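Local coordinates for protein 4-carboxymuconolactone decarboxylase (Sinorhizobium meliloti, PDB 4G9Q) that probably acts as a carboxymuconolactone decarboxylase-family enzyme of benzoate degradation, with a possible peroxiredoxin-type activity, at residues Asp75-Thr80 and Asp98-Asn103; Asp64-Pro69 and Ala245-Trp250. One frame throughout, in Å; residues are numbered along the deposited sequence.

In this all-helical, trimeric protein the two contacts lie close together, their centres about 13 Å apart. Interaction 2 brackets interaction 1 along the chain: Asp64-Pro69 comes first, then Asp75-Thr80 and Asp98-Asn103, and Ala245-Trp250 near the end. Interaction 1 is local, pairing helices 73-86 and 93-102 within the first of two carboxymuconolactone decarboxylase family regions, whereas interaction 2 links segments from the two regions across 175 intervening residues. Helices 51-65 and 73-86 are consecutive, and the connection between them carries the bridge between the sites: Arg76 NH2 lies 2.9 Å from Arg68 O, a probable hydrogen bond. Both contacts are buried, and they also meet where Arg76 and Thr80 pack on the Trp66 ring.

Interaction 1 of 2, residues Asp75-Thr80 and Asp98-Asn103; sequences DRSLVT and DQALEN
Ser77 and Ala100 show how small side chains let two helices come together: their CA atoms lie only 5.0 Å apart, and the Ser77 CB meets the Ala100 CB at 3.6 Å. The serine supplies most of the surface buried here, its methylene resting against the alanine methyl while the Ser77 OG passes over the Ala100 CA at 3.5 Å. That hydroxyl is placed by a chi1 of -75°, which sets OG beside the backbone N and anti to the carbonyl carbon. There it receives the amide of Asn103, ND2 to Ser77 OG 2.7 Å, in a fairly straight bond with an N-H...O angle of 160°. The oxygen lies close to the amide plane of Asn103, 12° out of it, as suits an N-H of a flat carboxamide. Asn103 CG takes the same orientation about its own first torsion, and as the residue just past helix 93-102 it brings a side-chain donor from the helix end to the serine. Ser77 OG is also hydrogen-bonded to Arg73 O one turn earlier, so the buried hydroxyl is held from both its own helix and the end of the neighbouring one. Away from the pairing, Thr80 OG1 bonds both to Arg76 O in its own helix and to His243 NE2. Around these two helices, helix 107-120 packs on Ala100 and Leu78 through Ile110 and Thr113, while helices 200-213 and 234-248 cover Val79 through Leu205 and Val240.

Interaction 2 of 2, residues Asp64-Pro69 and Ala245-Trp250; sequences DVWQRP and AFYAGW
Val65 and Phe246 make the apolar half of this contact, and Trp66 and Tyr247, their neighbours in sequence, the polar half. The first is a CH-pi interaction: Val65 CG2 sits over one face of the phenyl ring, 3.6 Å from its centroid and 20° off the ring normal. It is offset toward the CE2-CZ rim, with Val65 CG2 3.4 Å from both Phe246 CE2 and Phe246 CZ. The CG2 branch lies beside the valine's backbone N, because CG1 takes the position anti to that N (chi1 -179°). Trp250 CZ3 lies over the centre of the opposite face, leaving the phenyl ring between a methyl and an indole.

The second is a hydrogen bond from Trp66 NE1 to Tyr247 OH, 2.9 Å long, with the oxygen near the indole plane. Both rings meet at their rims, their planes at 85°. Tyr247 OH is bonded to Tyr96 OH as well.

Chemically, the buried indole N-H is satisfied by a phenol with a second polar partner. One directional bond beside a CH-pi contact helps to set the relative orientation of the rings, together with the stacked Tyr62 and His243, while the Arg68-Glu239 salt bridge adds charge pairing nearby.

Interaction 1 of 2, residues Asp75-Thr80 and Asp98-Asn103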
ATOM      1  N   ASP A  75       7.004  12.821 -20.327  1.00  7.26           N
ATOM      2  CA  ASP A  75       6.785  11.417 -19.982  1.00  7.45           C
ATOM      3  C   ASP A  75       7.054  11.167 -18.504  1.00  7.01           C
ATOM      4  O   ASP A  75       6.329  10.408 -17.868  1.00  6.75           O
ATOM      5  CB  ASP A  75       7.656  10.489 -20.829  1.00  7.84           C
ATOM      6  CG  ASP A  75       7.179  10.376 -22.266  1.00  9.53           C
ATOM      7  OD1 ASP A  75       5.976  10.576 -22.529  1.00 11.61           O
ATOM      8  OD2 ASP A  75       8.017  10.079 -23.142  1.00 11.79           O
ATOM      9  N   ARG A  76       8.092  11.804 -17.965  1.00  6.79           N
ATOM     10  CA  ARG A  76       8.380  11.692 -16.528  1.00  6.50           C
ATOM     11  C   ARG A  76       7.221  12.214 -15.677  1.00  6.60           C
ATOM     12  O   ARG A  76       6.908  11.647 -14.627  1.00  6.68           O
ATOM     13  CB  ARG A  76       9.689  12.397 -16.159  1.00  6.43           C
ATOM     14  CG  ARG A  76      10.913  11.614 -16.573  1.00  6.90           C
ATOM     15  CD  ARG A  76      12.216  12.318 -16.204  1.00  6.53           C
ATOM     16  NE  ARG A  76      13.305  11.686 -16.944  1.00  7.26           N
ATOM     17  CZ  ARG A  76      13.973  10.613 -16.531  1.00  6.87           C
ATOM     18  NH1 ARG A  76      13.697  10.053 -15.354  1.00  8.06           N
ATOM     19  NH2 ARG A  76      14.928  10.104 -17.295  1.00  7.66           N
ATOM     20  N   SER A  77       6.578  13.285 -16.136  1.00  6.59           N
ATOM     21  CA  SER A  77       5.404  13.810 -15.440  1.00  6.70           C
ATOM     22  C   SER A  77       4.250  12.801 -15.418  1.00  6.70           C
ATOM     23  O   SER A  77       3.616  12.614 -14.379  1.00  6.42           O
ATOM     24  CB  SER A  77       4.958  15.144 -16.043  1.00  6.85           C
ATOM     25  OG  SER A  77       5.821  16.200 -15.649  1.00  8.67           O
ATOM     26  N   LEU A  78       3.991  12.143 -16.549  1.00  6.75           N
ATOM     27  CA  LEU A  78       2.964  11.099 -16.606  1.00  7.08           C
ATOM     28  C   LEU A  78       3.279   9.937 -15.667  1.00  6.98           C
ATOM     29  O   LEU A  78       2.399   9.450 -14.956  1.00  7.30           O
ATOM     30  CB  LEU A  78       2.778  10.582 -18.036  1.00  7.70           C
ATOM     31  CG  LEU A  78       1.917  11.441 -18.965  1.00  9.38           C
ATOM     32  CD1 LEU A  78       2.053  10.924 -20.389  1.00 11.55           C
ATOM     33  CD2 LEU A  78       0.453  11.453 -18.522  1.00 11.12           C
ATOM     34  N   VAL A  79       4.538   9.504 -15.669  1.00  6.31           N
ATOM     35  CA  VAL A  79       5.002   8.425 -14.791  1.00  6.13           C
ATOM     36  C   VAL A  79       4.837   8.802 -13.316  1.00  6.25           C
ATOM     37  O   VAL A  79       4.397   7.985 -12.495  1.00  6.33           O
ATOM     38  CB  VAL A  79       6.473   8.066 -15.096  1.00  6.23           C
ATOM     39  CG1 VAL A  79       7.065   7.157 -14.023  1.00  5.53           C
ATOM     40  CG2 VAL A  79       6.577   7.400 -16.471  1.00  5.97           C
ATOM     41  N   THR A  80       5.186  10.043 -12.994  1.00  5.72           N
ATOM     42  CA  THR A  80       5.124  10.532 -11.616  1.00  6.05           C
ATOM     43  C   THR A  80       3.674  10.639 -11.135  1.00  6.03           C
ATOM     44  O   THR A  80       3.350  10.188 -10.031  1.00  5.70           O
ATOM     45  CB  THR A  80       5.844  11.882 -11.467  1.00  5.93           C
ATOM     46  OG1 THR A  80       7.178  11.754 -11.975  1.00  6.34           O
ATOM     47  CG2 THR A  80       5.910  12.305  -9.991  1.00  5.90           C
ATOM     48  N   ASP A  98       0.446  20.383 -11.658  1.00  9.63           N
ATOM     49  CA  ASP A  98       0.848  21.687 -12.186  1.00 10.11           C
ATOM     50  C   ASP A  98       2.128  21.551 -13.010  1.00 10.01           C
ATOM     51  O   ASP A  98       2.219  22.077 -14.118  1.00  9.89           O
ATOM     52  CB  ASP A  98       1.052  22.705 -11.058  1.00 10.59           C
ATOM     53  CG  ASP A  98       1.514  24.059 -11.576  1.00 12.55           C
ATOM     54  OD1 ASP A  98       0.661  24.840 -12.040  1.00 14.54           O
ATOM     55  OD2 ASP A  98       2.729  24.341 -11.526  1.00 15.46           O
ATOM     56  N   GLN A  99       3.111  20.841 -12.460  1.00 10.26           N
ATOM     57  CA  GLN A  99       4.367  20.601 -13.165  1.00 10.57           C
ATOM     58  C   GLN A  99       4.136  19.842 -14.464  1.00 10.11           C
ATOM     59  O   GLN A  99       4.776  20.131 -15.473  1.00 10.49           O
ATOM     60  CB  GLN A  99       5.355  19.836 -12.287  1.00 10.96           C
ATOM     61  CG  GLN A  99       6.061  20.685 -11.239  1.00 13.81           C
ATOM     62  CD  GLN A  99       6.936  21.776 -11.837  1.00 17.45           C
ATOM     63  OE1 GLN A  99       7.777  21.519 -12.704  1.00 19.84           O
ATOM     64  NE2 GLN A  99       6.743  23.003 -11.369  1.00 18.86           N
ATOM     65  N   ALA A 100       3.219  18.872 -14.441  1.00  9.95           N
ATOM     66  CA  ALA A 100       2.905  18.102 -15.646  1.00  9.48           C
ATOM     67  C   ALA A 100       2.382  19.008 -16.760  1.00  9.44           C
ATOM     68  O   ALA A 100       2.805  18.901 -17.914  1.00  9.41           O
ATOM     69  CB  ALA A 100       1.899  17.002 -15.332  1.00  8.95           C
ATOM     70  N   LEU A 101       1.471  19.908 -16.399  1.00  9.76           N
ATOM     71  CA  LEU A 101       0.919  20.880 -17.343  1.00 10.23           C
ATOM     72  C   LEU A 101       2.019  21.778 -17.915  1.00 10.75           C
ATOM     73  O   LEU A 101       2.067  22.018 -19.125  1.00 10.60           O
ATOM     74  CB  LEU A 101      -0.178  21.710 -16.673  1.00 10.11           C
ATOM     75  CG  LEU A 101      -1.443  20.952 -16.249  1.00 10.40           C
ATOM     76  CD1 LEU A 101      -2.294  21.808 -15.334  1.00 11.75           C
ATOM     77  CD2 LEU A 101      -2.248  20.507 -17.470  1.00 10.76           C
ATOM     78  N   GLU A 102       2.911  22.246 -17.042  1.00 11.35           N
ATOM     79  CA  GLU A 102       4.079  23.029 -17.465  1.00 12.42           C
ATOM     80  C   GLU A 102       4.973  22.224 -18.423  1.00 12.44           C
ATOM     81  O   GLU A 102       5.519  22.773 -19.386  1.00 12.36           O
ATOM     82  CB  GLU A 102       4.872  23.496 -16.239  1.00 12.83           C
ATOM     83  CG  GLU A 102       5.911  24.583 -16.519  1.00 16.22           C
ATOM     84  CD  GLU A 102       5.301  25.944 -16.846  1.00 19.85           C
ATOM     85  OE1 GLU A 102       4.109  26.182 -16.538  1.00 21.17           O
ATOM     86  OE2 GLU A 102       6.029  26.786 -17.416  1.00 23.58           O
ATOM     87  N   ASN A 103       5.087  20.919 -18.165  1.00 12.15           N
ATOM     88  CA  ASN A 103       5.895  20.017 -18.988  1.00 12.25           C
ATOM     89  C   ASN A 103       5.230  19.553 -20.286  1.00 12.01           C
ATOM     90  O   ASN A 103       5.826  18.797 -21.062  1.00 12.29           O
ATOM     91  CB  ASN A 103       6.349  18.807 -18.169  1.00 12.25           C
ATOM     92  CG  ASN A 103       7.364  19.174 -17.101  1.00 12.94           C
ATOM     93  OD1 ASN A 103       7.979  20.239 -17.152  1.00 13.11           O
ATOM     94  ND2 ASN A 103       7.540  18.292 -16.128  1.00 12.21           N
TER

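Interaction 2 of 2, residues Asp64-Pro69 and Ala245-Trp250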
ATOM      1  N   ASP A  64      19.489  15.492 -11.183  1.00 11.43           N
ATOM      2  CA  ASP A  64      20.041  14.362 -11.925  1.00 11.13           C
ATOM      3  C   ASP A  64      18.959  13.495 -12.568  1.00 10.53           C
ATOM      4  O   ASP A  64      18.872  13.429 -13.796  1.00 10.03           O
ATOM      5  CB  ASP A  64      20.981  13.536 -11.039  1.00 11.78           C
ATOM      6  CG  ASP A  64      21.964  12.701 -11.841  1.00 13.95           C
ATOM      7  OD1 ASP A  64      21.555  11.668 -12.407  1.00 15.02           O
ATOM      8  OD2 ASP A  64      23.157  13.077 -11.901  1.00 17.98           O
ATOM      9  N   VAL A  65      18.129  12.841 -11.754  1.00  9.79           N
ATOM     10  CA  VAL A  65      17.122  11.908 -12.286  1.00  9.23           C
ATOM     11  C   VAL A  65      16.223  12.573 -13.334  1.00  9.21           C
ATOM     12  O   VAL A  65      16.089  12.067 -14.457  1.00  8.93           O
ATOM     13  CB  VAL A  65      16.251  11.299 -11.165  1.00  9.48           C
ATOM     14  CG1 VAL A  65      15.231  10.300 -11.745  1.00  9.53           C
ATOM     15  CG2 VAL A  65      17.135  10.620 -10.144  1.00  9.09           C
ATOM     16  N   TRP A  66      15.628  13.706 -12.964  1.00  9.04           N
ATOM     17  CA  TRP A  66      14.712  14.427 -13.848  1.00  9.31           C
ATOM     18  C   TRP A  66      15.407  14.971 -15.093  1.00 10.01           C
ATOM     19  O   TRP A  66      14.745  15.287 -16.081  1.00 10.45           O
ATOM     20  CB  TRP A  66      14.000  15.559 -13.100  1.00  9.03           C
ATOM     21  CG  TRP A  66      12.732  15.120 -12.425  1.00  8.67           C
ATOM     22  CD1 TRP A  66      12.607  14.616 -11.159  1.00  8.37           C
ATOM     23  CD2 TRP A  66      11.408  15.153 -12.977  1.00  7.74           C
ATOM     24  NE1 TRP A  66      11.288  14.330 -10.894  1.00  7.40           N
ATOM     25  CE2 TRP A  66      10.531  14.650 -11.991  1.00  7.39           C
ATOM     26  CE3 TRP A  66      10.879  15.557 -14.214  1.00  7.40           C
ATOM     27  CZ2 TRP A  66       9.150  14.536 -12.199  1.00  6.46           C
ATOM     28  CZ3 TRP A  66       9.507  15.449 -14.419  1.00  6.04           C
ATOM     29  CH2 TRP A  66       8.658  14.938 -13.414  1.00  6.89           C
ATOM     30  N   GLN A  67      16.736  15.054 -15.039  1.00 10.61           N
ATOM     31  CA  GLN A  67      17.541  15.586 -16.141  1.00 11.44           C
ATOM     32  C   GLN A  67      18.079  14.519 -17.093  1.00 11.28           C
ATOM     33  O   GLN A  67      18.712  14.853 -18.104  1.00 11.03           O
ATOM     34  CB  GLN A  67      18.698  16.440 -15.604  1.00 11.93           C
ATOM     35  CG  GLN A  67      18.265  17.636 -14.757  1.00 15.02           C
ATOM     36  CD  GLN A  67      17.150  18.450 -15.393  1.00 19.09           C
ATOM     37  OE1 GLN A  67      16.044  18.530 -14.856  1.00 22.53           O
ATOM     38  NE2 GLN A  67      17.434  19.056 -16.543  1.00 20.80           N
ATOM     39  N   ARG A  68      17.824  13.244 -16.783  1.00 10.83           N
ATOM     40  CA  ARG A  68      18.282  12.141 -17.630  1.00 11.04           C
ATOM     41  C   ARG A  68      17.531  12.175 -18.960  1.00 11.02           C
ATOM     42  O   ARG A  68      16.307  12.060 -18.984  1.00 11.06           O
ATOM     43  CB  ARG A  68      18.090  10.787 -16.946  1.00 11.02           C
ATOM     44  CG  ARG A  68      18.931  10.579 -15.699  1.00 11.65           C
ATOM     45  CD  ARG A  68      18.678   9.194 -15.090  1.00 13.27           C
ATOM     46  NE  ARG A  68      18.976   8.114 -16.030  1.00 13.45           N
ATOM     47  CZ  ARG A  68      20.177   7.574 -16.215  1.00 14.59           C
ATOM     48  NH1 ARG A  68      21.227   8.003 -15.523  1.00 15.89           N
ATOM     49  NH2 ARG A  68      20.328   6.599 -17.102  1.00 14.93           N
ATOM     50  N   PRO A  69      18.268  12.353 -20.072  1.00 10.93           N
ATOM     51  CA  PRO A  69      17.625  12.674 -21.351  1.00 10.77           C
ATOM     52  C   PRO A  69      16.909  11.516 -22.056  1.00 10.24           C
ATOM     53  O   PRO A  69      16.164  11.763 -23.008  1.00 10.18           O
ATOM     54  CB  PRO A  69      18.796  13.168 -22.210  1.00 11.05           C
ATOM     55  CG  PRO A  69      19.979  12.468 -21.651  1.00 11.92           C
ATOM     56  CD  PRO A  69      19.739  12.399 -20.169  1.00 10.99           C
ATOM     57  N   ALA A 245      12.229   4.153  -8.916  1.00  5.73           N
ATOM     58  CA  ALA A 245      13.032   3.806  -7.734  1.00  5.81           C
ATOM     59  C   ALA A 245      12.949   4.923  -6.696  1.00  6.12           C
ATOM     60  O   ALA A 245      12.890   4.670  -5.489  1.00  6.28           O
ATOM     61  CB  ALA A 245      14.479   3.550  -8.117  1.00  6.09           C
ATOM     62  N   PHE A 246      12.921   6.160  -7.178  1.00  6.33           N
ATOM     63  CA  PHE A 246      12.869   7.324  -6.299  1.00  6.41           C
ATOM     64  C   PHE A 246      11.471   7.590  -5.773  1.00  6.88           C
ATOM     65  O   PHE A 246      11.294   7.838  -4.580  1.00  7.53           O
ATOM     66  CB  PHE A 246      13.458   8.553  -7.002  1.00  6.28           C
ATOM     67  CG  PHE A 246      14.903   8.384  -7.368  1.00  6.55           C
ATOM     68  CD1 PHE A 246      15.907   8.878  -6.532  1.00  6.91           C
ATOM     69  CD2 PHE A 246      15.267   7.688  -8.515  1.00  6.81           C
ATOM     70  CE1 PHE A 246      17.245   8.702  -6.852  1.00  6.93           C
ATOM     71  CE2 PHE A 246      16.606   7.501  -8.840  1.00  7.51           C
ATOM     72  CZ  PHE A 246      17.598   8.009  -8.002  1.00  7.52           C
ATOM     73  N   TYR A 247      10.476   7.505  -6.653  1.00  7.16           N
ATOM     74  CA  TYR A 247       9.093   7.811  -6.269  1.00  7.21           C
ATOM     75  C   TYR A 247       8.350   6.674  -5.587  1.00  7.32           C
ATOM     76  O   TYR A 247       7.435   6.921  -4.805  1.00  8.11           O
ATOM     77  CB  TYR A 247       8.304   8.353  -7.464  1.00  7.48           C
ATOM     78  CG  TYR A 247       8.685   9.781  -7.762  1.00  6.73           C
ATOM     79  CD1 TYR A 247       8.117  10.833  -7.043  1.00  6.70           C
ATOM     80  CD2 TYR A 247       9.652  10.080  -8.727  1.00  7.44           C
ATOM     81  CE1 TYR A 247       8.481  12.152  -7.291  1.00  7.20           C
ATOM     82  CE2 TYR A 247      10.028  11.398  -8.982  1.00  6.58           C
ATOM     83  CZ  TYR A 247       9.440  12.426  -8.268  1.00  7.71           C
ATOM     84  OH  TYR A 247       9.808  13.731  -8.523  1.00  7.12           O
ATOM     85  N   ALA A 248       8.746   5.436  -5.874  1.00  7.23           N
ATOM     86  CA  ALA A 248       8.050   4.277  -5.329  1.00  7.41           C
ATOM     87  C   ALA A 248       8.957   3.385  -4.483  1.00  7.28           C
ATOM     88  O   ALA A 248       8.518   2.350  -3.985  1.00  7.62           O
ATOM     89  CB  ALA A 248       7.391   3.482  -6.449  1.00  7.03           C
ATOM     90  N   GLY A 249      10.211   3.801  -4.307  1.00  7.04           N
ATOM     91  CA  GLY A 249      11.153   3.068  -3.464  1.00  6.51           C
ATOM     92  C   GLY A 249      11.990   2.080  -4.255  1.00  6.08           C
ATOM     93  O   GLY A 249      11.520   1.496  -5.235  1.00  6.08           O
ATOM     94  N   TRP A 250      13.234   1.887  -3.818  1.00  5.79           N
ATOM     95  CA  TRP A 250      14.172   0.999  -4.506  1.00  5.58           C
ATOM     96  C   TRP A 250      13.633  -0.429  -4.695  1.00  5.48           C
ATOM     97  O   TRP A 250      13.732  -0.976  -5.795  1.00  5.54           O
ATOM     98  CB  TRP A 250      15.536   0.969  -3.793  1.00  5.58           C
ATOM     99  CG  TRP A 250      16.665   1.324  -4.701  1.00  5.25           C
ATOM    100  CD1 TRP A 250      17.575   0.480  -5.263  1.00  4.40           C
ATOM    101  CD2 TRP A 250      16.995   2.639  -5.159  1.00  5.54           C
ATOM    102  NE1 TRP A 250      18.462   1.193  -6.049  1.00  5.35           N
ATOM    103  CE2 TRP A 250      18.120   2.518  -6.006  1.00  5.71           C
ATOM    104  CE3 TRP A 250      16.439   3.905  -4.944  1.00  6.42           C
ATOM    105  CZ2 TRP A 250      18.711   3.625  -6.628  1.00  7.47           C
ATOM    106  CZ3 TRP A 250      17.016   5.006  -5.566  1.00  6.90           C
ATOM    107  CH2 TRP A 250      18.149   4.854  -6.398  1.00  6.38           C
TER